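PDB 2B5W: glucose dehydrogenase from Haloferax mediterranei, which catalyses the zinc- and NAD(P)+-dependent oxidation of D-glucose to D-gluconate, via the lactone, and of other aldoses to their glyconates, preferring NADP+ as electron acceptor. Local coordinates for residues S153-A158 with S301-H305; L145-I149 with A312-F316; M1-A5 with V15-P21; E56-G62 with A120-M124. The protein carries 1 engineered substitution. One frame throughout, in Å; residues are numbered along the deposited sequence.

Contact 1: S153-A158 with S301-H305. With NAP (NADP nicotinamide-adenine-dinucleotide phosphate), chain I.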
loop_
_atom_site.group_PDB
_atom_site.type_symbol
_atom_site.label_atom_id
_atom_site.label_comp_id
_atom_site.label_asym_id
_atom_site.label_seq_id
_atom_site.Cartn_x
_atom_site.Cartn_y
_atom_site.Cartn_z
ATOM N N SER A 153 7.599 8.309 -17.355
ATOM C CA SER A 153 8.378 8.048 -16.130
ATOM C C SER A 153 7.561 8.120 -14.852
ATOM O O SER A 153 7.863 7.402 -13.883
ATOM C CB SER A 153 9.619 8.966 -16.039
ATOM O OG SER A 153 9.330 10.262 -15.586
ATOM N N ILE A 154 6.594 9.030 -14.810
ATOM C CA ILE A 154 5.667 9.145 -13.685
ATOM C C ILE A 154 4.996 7.784 -13.472
ATOM O O ILE A 154 4.903 7.288 -12.353
ATOM C CB ILE A 154 4.632 10.261 -13.915
ATOM C CG1 ILE A 154 5.291 11.644 -13.923
ATOM C CG2 ILE A 154 3.513 10.133 -12.918
ATOM C CD1 ILE A 154 5.959 12.034 -12.660
ATOM N N THR A 155 4.473 7.197 -14.542
ATOM C CA THR A 155 3.857 5.891 -14.453
ATOM C C THR A 155 4.854 4.803 -14.130
ATOM O O THR A 155 4.536 3.901 -13.365
ATOM C CB THR A 155 3.091 5.602 -15.750
ATOM O OG1 THR A 155 2.008 6.553 -15.772
ATOM C CG2 THR A 155 2.480 4.204 -15.736
ATOM N N GLU A 156 6.042 4.876 -14.686
ATOM C CA GLU A 156 7.037 3.851 -14.379
ATOM C C GLU A 156 7.292 3.827 -12.862
ATOM O O GLU A 156 7.423 2.752 -12.283
ATOM C CB GLU A 156 8.336 4.090 -15.117
ATOM C CG GLU A 156 8.284 4.008 -16.627
ATOM C CD GLU A 156 8.194 2.613 -17.219
ATOM O OE1 GLU A 156 8.159 1.597 -16.476
ATOM O OE2 GLU A 156 8.163 2.553 -18.447
ATOM N N LYS A 157 7.404 4.988 -12.225
ATOM C CA LYS A 157 7.624 4.991 -10.785
ATOM C C LYS A 157 6.415 4.426 -10.039
ATOM O O LYS A 157 6.553 3.611 -9.131
ATOM C CB LYS A 157 7.930 6.395 -10.245
ATOM C CG LYS A 157 8.026 6.400 -8.709
ATOM C CD LYS A 157 8.273 7.754 -8.075
ATOM C CE LYS A 157 7.981 7.688 -6.572
ATOM N NZ LYS A 157 8.378 8.925 -5.899
ATOM N N ALA A 158 5.209 4.873 -10.402
ATOM C CA ALA A 158 4.041 4.452 -9.688
ATOM C C ALA A 158 3.866 2.946 -9.783
ATOM O O ALA A 158 3.513 2.312 -8.802
ATOM C CB ALA A 158 2.784 5.199 -10.182
ATOM N N SER A 301 1.984 7.916 -5.217
ATOM C CA SER A 301 3.251 8.152 -5.893
ATOM C C SER A 301 3.292 9.534 -6.484
ATOM O O SER A 301 2.271 10.000 -7.049
ATOM C CB SER A 301 3.458 7.122 -7.023
ATOM O OG SER A 301 4.725 7.179 -7.606
ATOM N N VAL A 302 4.464 10.156 -6.432
ATOM C CA VAL A 302 4.682 11.457 -7.064
ATOM C C VAL A 302 6.059 11.526 -7.654
ATOM O O VAL A 302 7.017 10.918 -7.127
ATOM C CB VAL A 302 4.365 12.611 -6.112
ATOM C CG1 VAL A 302 5.262 12.617 -4.881
ATOM C CG2 VAL A 302 4.398 13.936 -6.834
ATOM N N ASN A 303 6.187 12.244 -8.771
ATOM C CA ASN A 303 7.470 12.485 -9.396
ATOM C C ASN A 303 8.065 11.164 -9.902
ATOM O O ASN A 303 7.340 10.157 -10.065
ATOM C CB ASN A 303 8.354 13.313 -8.420
ATOM C CG ASN A 303 9.584 13.943 -9.078
ATOM O OD1 ASN A 303 9.476 14.824 -9.966
ATOM N ND2 ASN A 303 10.739 13.542 -8.630
ATOM N N SER A 304 9.354 11.159 -10.190
ATOM C CA SER A 304 10.074 10.043 -10.792
ATOM C C SER A 304 11.518 10.416 -10.854
ATOM O O SER A 304 11.873 11.607 -10.717
ATOM C CB SER A 304 9.515 9.717 -12.207
ATOM O OG SER A 304 9.630 10.867 -13.057
ATOM N N HIS A 305 12.386 9.426 -11.067
ATOM C CA HIS A 305 13.803 9.716 -11.135
ATOM C C HIS A 305 14.481 8.947 -12.250
ATOM O O HIS A 305 13.829 8.358 -13.116
ATOM C CB HIS A 305 14.489 9.475 -9.776
ATOM C CG HIS A 305 15.707 10.327 -9.582
ATOM N ND1 HIS A 305 15.703 11.687 -9.812
ATOM C CD2 HIS A 305 16.983 9.993 -9.247
ATOM C CE1 HIS A 305 16.920 12.161 -9.581
ATOM N NE2 HIS A 305 17.716 11.151 -9.245
HETATM P PA NAP I . -6.240 15.863 -16.646
HETATM O O1A NAP I . -6.929 16.950 -15.971
HETATM O O2A NAP I . -5.870 16.187 -18.100
HETATM O O5B NAP I . -7.119 14.553 -16.669
HETATM C C5B NAP I . -7.979 14.155 -15.636
HETATM C C4B NAP I . -9.078 13.437 -16.387
HETATM O O4B NAP I . -9.887 12.780 -15.436
HETATM C C3B NAP I . -9.978 14.376 -17.212
HETATM O O3B NAP I . -10.007 14.041 -18.590
HETATM C C2B NAP I . -11.353 14.225 -16.558
HETATM O O2B NAP I . -12.442 14.165 -17.464
HETATM C C1B NAP I . -11.234 12.906 -15.834
HETATM N N9A NAP I . -12.082 12.869 -14.658
HETATM C C8A NAP I . -12.038 13.725 -13.582
HETATM N N7A NAP I . -12.994 13.355 -12.708
HETATM C C5A NAP I . -13.681 12.291 -13.246
HETATM C C6A NAP I . -14.757 11.506 -12.818
HETATM N N6A NAP I . -15.423 11.748 -11.669
HETATM N N1A NAP I . -15.202 10.478 -13.615
HETATM C C2A NAP I . -14.588 10.190 -14.816
HETATM N N3A NAP I . -13.526 10.960 -15.256
HETATM C C4A NAP I . -13.077 11.974 -14.477
HETATM O O3 NAP I . -4.828 15.575 -15.966
HETATM P PN NAP I . -3.605 14.605 -16.397
HETATM O O1N NAP I . -4.081 13.358 -17.062
HETATM O O2N NAP I . -2.461 15.367 -16.991
HETATM O O5D NAP I . -3.374 14.315 -14.843
HETATM C C5D NAP I . -4.205 13.408 -14.146
HETATM C C4D NAP I . -4.035 13.570 -12.637
HETATM O O4D NAP I . -2.698 13.187 -12.301
HETATM C C3D NAP I . -4.216 15.007 -12.140
HETATM O O3D NAP I . -4.929 15.033 -10.920
HETATM C C2D NAP I . -2.780 15.489 -11.966
HETATM O O2D NAP I . -2.612 16.561 -11.076
HETATM C C1D NAP I . -2.097 14.204 -11.500
HETATM N N1N NAP I . -0.660 14.092 -11.780
HETATM C C2N NAP I . 0.089 13.628 -10.743
HETATM C C3N NAP I . 1.423 13.399 -10.927
HETATM C C7N NAP I . 2.127 12.718 -9.789
HETATM O O7N NAP I . 3.507 12.706 -9.969
HETATM N N7N NAP I . 1.416 12.209 -8.747
HETATM C C4N NAP I . 2.061 13.667 -12.144
HETATM C C5N NAP I . 1.281 14.129 -13.197
HETATM C C6N NAP I . -0.097 14.315 -13.014
HETATM P P2B NAP I . -13.258 15.524 -17.941
HETATM O O1X NAP I . -12.430 16.392 -18.740
HETATM O O2X NAP I . -14.458 14.934 -18.709
HETATM O O3X NAP I . -13.750 16.267 -16.695
#
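Lys157 lies alongside the loop 301-305 with its chain fully stretched, CG anti to the backbone N (chi1 175°) and every later torsion near 180°. That shape carries Lys157 CD past Asn303 O at 3.3 Å and delivers Lys157 NZ to Val302 O, a 2.7 Å hydrogen bond made in the carbonyl plane. The same ammonium group forms a salt bridge with Asp105, so the loop carbonyl and a carboxylate share one cation. Ser153, one turn back on the helix, accepts a hydrogen bond from Ser304 OG at its OG (2.6 Å), and Ser153 OG is also tied to Glu150 O. Between the two polar anchors, the CD1 branch of Ile154 reaches Asn303 O at 3.5 Å, while its CG2 branch faces C4N of the nicotinamide. The loop leaves strand 297-300, the last of this subunit's Rossmann-type sheet, and forms the nicotinamide end of the NADP site: the carboxamide N7N donates to Ser301 O (2.9 Å) and O7N accepts from Asn303 N (3.0 Å), which fixes the rotation of the amide. Val302 turns CG2 onto O7N at 3.5 Å. Ser301 OG, buried against Lys157 CE and Ala158 CA, has no hydrogen-bonding partner in the model.

Contact 2: L145-I149 with A312-F316. With K (potassium ion), chain F.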
loop_
_atom_site.group_PDB
_atom_site.type_symbol
_atom_site.label_atom_id
_atom_site.label_comp_id
_atom_site.label_asym_id
_atom_site.label_seq_id
_atom_site.Cartn_x
_atom_site.Cartn_y
_atom_site.Cartn_z
ATOM N N LEU A 145 9.250 13.073 -29.981
ATOM C CA LEU A 145 8.243 12.878 -28.954
ATOM C C LEU A 145 8.876 12.754 -27.566
ATOM O O LEU A 145 8.253 12.211 -26.617
ATOM C CB LEU A 145 7.366 11.691 -29.267
ATOM C CG LEU A 145 6.595 11.788 -30.565
ATOM C CD1 LEU A 145 5.722 10.525 -30.729
ATOM C CD2 LEU A 145 5.733 13.072 -30.607
ATOM N N GLY A 146 10.035 13.388 -27.400
ATOM C CA GLY A 146 10.802 13.211 -26.159
ATOM C C GLY A 146 10.162 13.839 -24.940
ATOM O O GLY A 146 10.506 13.473 -23.781
ATOM N N PHE A 147 9.255 14.784 -25.157
ATOM C CA PHE A 147 8.443 15.345 -24.099
ATOM C C PHE A 147 7.509 14.340 -23.434
ATOM O O PHE A 147 6.879 14.694 -22.466
ATOM C CB PHE A 147 7.678 16.578 -24.609
ATOM C CG PHE A 147 6.720 16.274 -25.719
ATOM C CD1 PHE A 147 5.401 15.885 -25.453
ATOM C CD2 PHE A 147 7.113 16.378 -27.050
ATOM C CE1 PHE A 147 4.553 15.583 -26.502
ATOM C CE2 PHE A 147 6.278 16.072 -28.055
ATOM C CZ PHE A 147 5.002 15.692 -27.812
ATOM N N LEU A 148 7.374 13.133 -23.988
ATOM C CA LEU A 148 6.540 12.106 -23.399
ATOM C C LEU A 148 7.329 11.258 -22.411
ATOM O O LEU A 148 6.729 10.520 -21.629
ATOM C CB LEU A 148 5.959 11.178 -24.454
ATOM C CG LEU A 148 4.945 11.800 -25.415
ATOM C CD1 LEU A 148 4.464 10.738 -26.375
ATOM C CD2 LEU A 148 3.820 12.418 -24.677
ATOM N N ILE A 149 8.651 11.373 -22.417
ATOM C CA ILE A 149 9.488 10.546 -21.493
ATOM C C ILE A 149 9.182 10.914 -20.031
ATOM O O ILE A 149 9.014 10.021 -19.195
ATOM C CB ILE A 149 10.961 10.701 -21.834
ATOM C CG1 ILE A 149 11.276 10.163 -23.216
ATOM C CG2 ILE A 149 11.836 10.097 -20.757
ATOM C CD1 ILE A 149 10.882 8.710 -23.411
ATOM N N ALA A 312 11.347 4.393 -19.199
ATOM C CA ALA A 312 10.419 5.024 -20.164
ATOM C C ALA A 312 10.873 4.931 -21.594
ATOM O O ALA A 312 10.038 4.788 -22.494
ATOM C CB ALA A 312 10.170 6.504 -19.793
ATOM N N THR A 313 12.185 5.043 -21.870
ATOM C CA THR A 313 12.670 4.920 -23.231
ATOM C C THR A 313 12.370 3.567 -23.850
ATOM O O THR A 313 12.058 3.465 -25.046
ATOM C CB THR A 313 14.165 5.275 -23.433
ATOM O OG1 THR A 313 15.036 4.277 -22.797
ATOM C CG2 THR A 313 14.480 6.636 -22.820
ATOM N N VAL A 314 12.516 2.499 -23.050
ATOM C CA VAL A 314 12.228 1.168 -23.510
ATOM C C VAL A 314 10.710 0.978 -23.721
ATOM O O VAL A 314 10.284 0.447 -24.743
ATOM C CB VAL A 314 12.795 0.145 -22.477
ATOM C CG1 VAL A 314 12.380 -1.285 -22.823
ATOM C CG2 VAL A 314 14.314 0.217 -22.436
ATOM N N THR A 315 9.927 1.445 -22.765
ATOM C CA THR A 315 8.483 1.348 -22.884
ATOM C C THR A 315 7.982 2.110 -24.103
ATOM O O THR A 315 7.137 1.631 -24.861
ATOM C CB THR A 315 7.847 1.848 -21.622
ATOM O OG1 THR A 315 8.178 0.969 -20.527
ATOM C CG2 THR A 315 6.281 1.849 -21.740
ATOM N N PHE A 316 8.550 3.299 -24.341
ATOM C CA PHE A 316 8.177 4.088 -25.525
ATOM C C PHE A 316 8.248 3.297 -26.829
ATOM O O PHE A 316 7.357 3.354 -27.660
ATOM C CB PHE A 316 9.090 5.304 -25.608
ATOM C CG PHE A 316 8.818 6.208 -26.784
ATOM C CD1 PHE A 316 9.339 5.955 -27.984
ATOM C CD2 PHE A 316 8.107 7.375 -26.591
ATOM C CE1 PHE A 316 9.081 6.794 -29.069
ATOM C CE2 PHE A 316 7.872 8.239 -27.649
ATOM C CZ PHE A 316 8.372 7.944 -28.863
HETATM K K K F . 7.287 -1.625 -19.830
#
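Ile149 and Ala312 bring the backbones closest, their CA atoms 5.8 Å apart, where the short 3-10 turn 146-148 runs into helix 149-164 and meets the side of helix 306-318. No hydrogen bond crosses between the two segments; the join is made by apolar side chains. Phe316 and Ile149 carry most of it. With CG of Phe316 anti to its backbone N (chi1 180°), the ring reaches out from the helix to the turn, and Leu145 crosses it at about a right angle. Leu145 CB stands at the ring edge, 3.8 Å from Phe316 CE2, and the CD1 branch of Leu145 continues to Phe316 CZ at 4.1 Å. Leu148 CD1 also meets this edge, more loosely, at 4.4 Å from Phe316 CE2. The two helices joined here belong to the nucleotide-binding half of the enzyme, helix 149-164 being the one that bears the zinc ligand Glu150 close to its start. Leu324 of helix 321-327 packs on Leu145, Leu148 and Phe316, adding a third helix to the cluster. Ile149 divides its branches: CG2 lies against Ala312 CB at 4.1 Å, whereas CD1 reaches Thr313 CG2, 4.2 Å away, and approaches the Phe316 ring obliquely. Thr315 faces elsewhere, its OG1 binding a potassium ion at 2.8 Å and hydrogen-bonding Glu156 OE2.

Contact 3: M1-A5 with V15-P21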
loop_
_atom_site.group_PDB
_atom_site.type_symbol
_atom_site.label_atom_id
_atom_site.label_comp_id
_atom_site.label_asym_id
_atom_site.label_seq_id
_atom_site.Cartn_x
_atom_site.Cartn_y
_atom_site.Cartn_z
ATOM N N MET A 1 17.014 35.465 -24.425
ATOM C CA MET A 1 16.185 34.394 -24.997
ATOM C C MET A 1 14.722 34.545 -24.585
ATOM O O MET A 1 14.405 35.174 -23.576
ATOM C CB MET A 1 16.672 33.065 -24.525
ATOM C CG MET A 1 16.366 32.795 -23.117
ATOM S SD MET A 1 16.958 31.259 -22.666
ATOM C CE MET A 1 16.647 31.139 -21.080
ATOM N N LYS A 2 13.859 33.905 -25.373
ATOM C CA LYS A 2 12.428 33.891 -25.130
ATOM C C LYS A 2 12.071 32.761 -24.184
ATOM O O LYS A 2 12.723 31.736 -24.208
ATOM C CB LYS A 2 11.628 33.760 -26.412
ATOM C CG LYS A 2 11.629 35.106 -27.215
ATOM C CD LYS A 2 10.870 35.086 -28.538
ATOM C CE LYS A 2 11.015 36.433 -29.268
ATOM N NZ LYS A 2 10.350 36.451 -30.608
ATOM N N ALA A 3 11.057 32.981 -23.361
ATOM C CA ALA A 3 10.530 31.945 -22.456
ATOM C C ALA A 3 9.026 32.171 -22.262
ATOM O O ALA A 3 8.518 33.274 -22.479
ATOM C CB ALA A 3 11.233 31.987 -21.157
ATOM N N ILE A 4 8.311 31.123 -21.866
ATOM C CA ILE A 4 6.885 31.183 -21.613
ATOM C C ILE A 4 6.689 31.073 -20.109
ATOM O O ILE A 4 7.167 30.129 -19.489
ATOM C CB ILE A 4 6.126 30.034 -22.345
ATOM C CG1 ILE A 4 6.398 30.079 -23.854
ATOM C CG2 ILE A 4 4.649 30.118 -22.041
ATOM C CD1 ILE A 4 6.019 31.343 -24.548
ATOM N N ALA A 5 6.009 32.056 -19.523
ATOM C CA ALA A 5 5.933 32.184 -18.071
ATOM C C ALA A 5 4.542 32.587 -17.609
ATOM O O ALA A 5 3.755 33.111 -18.392
ATOM C CB ALA A 5 6.922 33.202 -17.596
ATOM N N VAL A 15 4.849 35.380 -23.247
ATOM C CA VAL A 15 6.239 35.386 -23.637
ATOM C C VAL A 15 6.989 36.486 -22.912
ATOM O O VAL A 15 6.561 37.652 -22.887
ATOM C CB VAL A 15 6.455 35.583 -25.165
ATOM C CG1 VAL A 15 7.907 35.445 -25.492
ATOM C CG2 VAL A 15 5.648 34.581 -25.950
ATOM N N ILE A 16 8.101 36.088 -22.311
ATOM C CA ILE A 16 9.072 36.983 -21.710
ATOM C C ILE A 16 10.443 36.800 -22.330
ATOM O O ILE A 16 10.684 35.855 -23.078
ATOM C CB ILE A 16 9.157 36.775 -20.200
ATOM C CG1 ILE A 16 9.660 35.361 -19.839
ATOM C CG2 ILE A 16 7.791 36.995 -19.537
ATOM C CD1 ILE A 16 10.032 35.241 -18.399
ATOM N N GLU A 17 11.352 37.706 -21.991
ATOM C CA GLU A 17 12.763 37.558 -22.320
ATOM C C GLU A 17 13.645 37.672 -21.100
ATOM O O GLU A 17 13.388 38.490 -20.188
ATOM C CB GLU A 17 13.186 38.581 -23.351
ATOM C CG GLU A 17 12.496 38.353 -24.686
ATOM C CD GLU A 17 12.792 39.440 -25.671
ATOM O OE1 GLU A 17 13.423 39.135 -26.685
ATOM O OE2 GLU A 17 12.388 40.594 -25.413
ATOM N N LYS A 18 14.698 36.863 -21.087
ATOM C CA LYS A 18 15.681 36.886 -20.034
ATOM C C LYS A 18 16.968 36.342 -20.602
ATOM O O LYS A 18 16.983 35.743 -21.681
ATOM C CB LYS A 18 15.197 36.043 -18.848
ATOM C CG LYS A 18 15.005 34.564 -19.178
ATOM C CD LYS A 18 14.898 33.745 -17.882
ATOM C CE LYS A 18 13.633 33.981 -17.180
ATOM N NZ LYS A 18 13.597 33.225 -15.871
ATOM N N PRO A 19 18.073 36.593 -19.928
ATOM C CA PRO A 19 19.366 36.169 -20.468
ATOM C C PRO A 19 19.447 34.645 -20.597
ATOM O O PRO A 19 18.858 33.949 -19.772
ATOM C CB PRO A 19 20.368 36.650 -19.417
ATOM C CG PRO A 19 19.656 37.684 -18.632
ATOM C CD PRO A 19 18.202 37.300 -18.640
ATOM N N ARG A 20 20.187 34.174 -21.582
ATOM C CA ARG A 20 20.506 32.749 -21.626
ATOM C C ARG A 20 21.262 32.379 -20.369
ATOM O O ARG A 20 22.184 33.085 -19.962
ATOM C CB ARG A 20 21.439 32.461 -22.779
ATOM C CG ARG A 20 20.900 31.639 -23.868
ATOM C CD ARG A 20 21.996 31.301 -24.849
ATOM N NE ARG A 20 21.643 31.743 -26.181
ATOM C CZ ARG A 20 22.344 31.436 -27.254
ATOM N NH1 ARG A 20 21.925 31.865 -28.435
ATOM N NH2 ARG A 20 23.464 30.737 -27.146
ATOM N N PRO A 21 20.910 31.270 -19.740
ATOM C CA PRO A 21 21.678 30.810 -18.594
ATOM C C PRO A 21 23.055 30.289 -19.016
ATOM O O PRO A 21 23.259 29.901 -20.170
ATOM C CB PRO A 21 20.805 29.692 -18.045
ATOM C CG PRO A 21 20.206 29.151 -19.222
ATOM C CD PRO A 21 19.799 30.348 -20.036
#
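Met1 pairs with Lys18 through both of its backbone polar atoms, Met1 N donating to Lys18 O and Lys18 N to Met1 O. Its side chain then runs along the outgoing segment. Met1 CB sits 3.9 Å from Lys18 O, and Met1 CG comes nearer to that same carbonyl, at 3.3 Å. A chi1 of 73° places CG between the backbone N and the carbonyl carbon, and from there the chain is straight. Met1 SD passes Arg20 CA and Pro21 CD, each at 4.0 Å, and CE ends on Pro21 CD, the Met1 and Pro21 side chains crossing at about a right angle. This last approach, 3.4 Å from Met1 CE to Pro21 CD, is tighter than ordinary van der Waals contact; Pro19 O also lies near the methyl. Phe127 of strand 127-131 also packs on Met1.

Farther along, Ala3 and Ile16 form a hydrogen-bonded antiparallel pair, Ile16 N donating to Ala3 O with an almost straight N-H...O angle of 170°. Lys2-Glu17 and Ile4-Val15 flank it as non-hydrogen-bonded pairs. On the face bearing Ala3 and Ile16, Ile16 spans two alanines: CG1 touches Ala3 CB, and CD1 reaches Ala5 CB at 3.8 Å. On the other face, Ile4 CD1 butts against Val15 CG2 at 3.5 Å, while the stems of Lys2 and Glu17 run side by side. Together the segments form the N-terminal beta hairpin of strands 2-7 and 14-17, two of the three strands of a small antiparallel sheet completed by strand 58-60.

Contact 4: E56-G62 with A120-M124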
loop_
_atom_site.group_PDB
_atom_site.type_symbol
_atom_site.label_atom_id
_atom_site.label_comp_id
_atom_site.label_asym_id
_atom_site.label_seq_id
_atom_site.Cartn_x
_atom_site.Cartn_y
_atom_site.Cartn_z
ATOM N N GLU A 56 11.369 36.509 -7.419
ATOM C CA GLU A 56 11.148 36.692 -8.846
ATOM C C GLU A 56 9.687 36.922 -9.143
ATOM O O GLU A 56 8.806 36.513 -8.388
ATOM C CB GLU A 56 11.690 35.489 -9.614
ATOM C CG GLU A 56 13.186 35.349 -9.393
ATOM C CD GLU A 56 13.883 34.525 -10.440
ATOM O OE1 GLU A 56 13.700 34.816 -11.656
ATOM O OE2 GLU A 56 14.640 33.602 -10.036
ATOM N N ASP A 57 9.436 37.600 -10.261
ATOM C CA ASP A 57 8.100 38.089 -10.583
ATOM C C ASP A 57 7.364 37.234 -11.610
ATOM O O ASP A 57 6.321 37.644 -12.135
ATOM C CB ASP A 57 8.152 39.560 -11.061
ATOM C CG ASP A 57 8.857 39.746 -12.407
ATOM O OD1 ASP A 57 9.211 38.770 -13.102
ATOM O OD2 ASP A 57 9.101 40.882 -12.857
ATOM N N HIS A 58 7.880 36.032 -11.843
ATOM C CA HIS A 58 7.276 35.118 -12.805
ATOM C C HIS A 58 7.763 33.707 -12.510
ATOM O O HIS A 58 8.702 33.520 -11.724
ATOM C CB HIS A 58 7.687 35.523 -14.227
ATOM C CG HIS A 58 9.142 35.309 -14.522
ATOM N ND1 HIS A 58 10.127 36.192 -14.131
ATOM C CD2 HIS A 58 9.789 34.276 -15.121
ATOM C CE1 HIS A 58 11.306 35.729 -14.500
ATOM N NE2 HIS A 58 11.128 34.571 -15.113
ATOM N N LEU A 59 7.134 32.744 -13.172
ATOM C CA LEU A 59 7.592 31.372 -13.173
ATOM C C LEU A 59 7.586 30.891 -14.629
ATOM O O LEU A 59 6.545 30.878 -15.274
ATOM C CB LEU A 59 6.662 30.503 -12.346
ATOM C CG LEU A 59 6.916 28.986 -12.430
ATOM C CD1 LEU A 59 8.256 28.654 -11.834
ATOM C CD2 LEU A 59 5.832 28.263 -11.715
ATOM N N VAL A 60 8.759 30.528 -15.134
ATOM C CA VAL A 60 8.823 29.896 -16.464
ATOM C C VAL A 60 8.177 28.516 -16.341
ATOM O O VAL A 60 8.501 27.757 -15.399
ATOM C CB VAL A 60 10.256 29.763 -16.965
ATOM C CG1 VAL A 60 10.315 28.939 -18.242
ATOM C CG2 VAL A 60 10.887 31.158 -17.210
ATOM N N LEU A 61 7.235 28.215 -17.230
ATOM C CA LEU A 61 6.501 26.978 -17.171
ATOM C C LEU A 61 7.285 25.829 -17.812
ATOM O O LEU A 61 8.288 26.056 -18.460
ATOM C CB LEU A 61 5.166 27.138 -17.872
ATOM C CG LEU A 61 4.167 28.133 -17.263
ATOM C CD1 LEU A 61 2.990 28.277 -18.234
ATOM C CD2 LEU A 61 3.713 27.653 -15.910
ATOM N N GLY A 62 6.757 24.618 -17.622
ATOM C CA GLY A 62 7.187 23.436 -18.347
ATOM C C GLY A 62 8.101 22.537 -17.545
ATOM O O GLY A 62 9.193 22.939 -17.130
ATOM N N ALA A 120 11.238 26.869 -8.774
ATOM C CA ALA A 120 12.309 26.910 -9.758
ATOM C C ALA A 120 11.689 27.005 -11.153
ATOM O O ALA A 120 10.714 26.344 -11.453
ATOM C CB ALA A 120 13.213 25.690 -9.652
ATOM N N HIS A 121 12.264 27.850 -11.983
ATOM C CA HIS A 121 11.839 28.002 -13.362
ATOM C C HIS A 121 11.948 26.685 -14.116
ATOM O O HIS A 121 12.841 25.893 -13.866
ATOM C CB HIS A 121 12.694 29.024 -14.078
ATOM C CG HIS A 121 12.506 30.403 -13.552
ATOM N ND1 HIS A 121 11.266 30.985 -13.475
ATOM C CD2 HIS A 121 13.390 31.296 -13.047
ATOM C CE1 HIS A 121 11.395 32.200 -12.956
ATOM N NE2 HIS A 121 12.667 32.409 -12.684
ATOM N N GLY A 122 11.011 26.526 -15.034
ATOM C CA GLY A 122 10.895 25.331 -15.854
ATOM C C GLY A 122 11.725 25.417 -17.120
ATOM O O GLY A 122 12.743 26.123 -17.181
ATOM N N TYR A 123 11.259 24.700 -18.151
ATOM C CA TYR A 123 12.022 24.430 -19.339
ATOM C C TYR A 123 11.501 25.095 -20.624
ATOM O O TYR A 123 12.138 24.949 -21.673
ATOM C CB TYR A 123 12.097 22.912 -19.570
ATOM C CG TYR A 123 12.715 22.163 -18.407
ATOM C CD1 TYR A 123 14.001 22.462 -17.981
ATOM C CD2 TYR A 123 12.018 21.162 -17.724
ATOM C CE1 TYR A 123 14.569 21.799 -16.915
ATOM C CE2 TYR A 123 12.572 20.523 -16.664
ATOM C CZ TYR A 123 13.847 20.839 -16.259
ATOM O OH TYR A 123 14.447 20.201 -15.191
ATOM N N MET A 124 10.394 25.842 -20.532
ATOM C CA MET A 124 9.845 26.523 -21.697
ATOM C C MET A 124 10.627 27.802 -21.989
ATOM O O MET A 124 10.111 28.913 -21.852
ATOM C CB MET A 124 8.358 26.838 -21.531
ATOM C CG MET A 124 7.506 25.626 -21.627
ATOM S SD MET A 124 5.763 26.007 -21.524
ATOM C CE MET A 124 5.100 24.334 -21.733
#
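The imidazole of His121 is held at both nitrogens by the segment 56-62. His121 NE2 donates to Glu56 OE1 over 2.8 Å, an almost straight bond (176°) that lies in the ring plane yet meets the carboxylate from above, the two planes being 71° apart. At the other nitrogen, His121 ND1 accepts a hydrogen bond from Val60 N at 3.0 Å. These bonds fix the ring's rotation and are consistent with the proton on NE2. His58 lies nearly parallel to His121, planes 14° apart and centroids 4.5 Å, but the rings are slid so far that they barely overlap. His58 is oriented in turn by ND1 donating to Asp57 OD1. Toward Gly62 the backbones take over: Gly122 N binds Val60 O, Met124 N binds Leu61 O, and Tyr123 N binds Gly62 O, so three successive carbonyls are gripped. The extended Met124 chain lies over Leu61 and Gly62, CB and CG against Leu61 O, CG 4.0 Å from Gly62 CA and SD 3.9 Å from Leu61 CB. In the GroES-like catalytic domain, Gly62 immediately precedes the zinc ligands His63 and Glu64; strand 58-60 borders strand 2-7, helix 39-46 packs on Leu59 and Leu61, and Arg115 of strand 113-115 binds the carbonyls of His121 and Gly122.

How the contacts relate
From the N terminus, contact 3 closes first, a hairpin with only nine residues between its segments. Contact 4 follows in series, closing a loop of 57 residues in the GroES-like domain. These two touch: strand 2-7 lies between strands 14-17 and 58-60, Ile4 N probably bonds Met124 O, and Lys18 NZ reaches His58 NE2. Contact 2 then opens at 145-149 and closes at 312-316, and contact 1 nests inside it, so both span the Rossmann-type core. These two also touch each other, and both join helix 149-164 or its start to helix 306-318 or the loop leading into it. Contacts 1 and 4 stay about 9 Å apart at their nearest atoms.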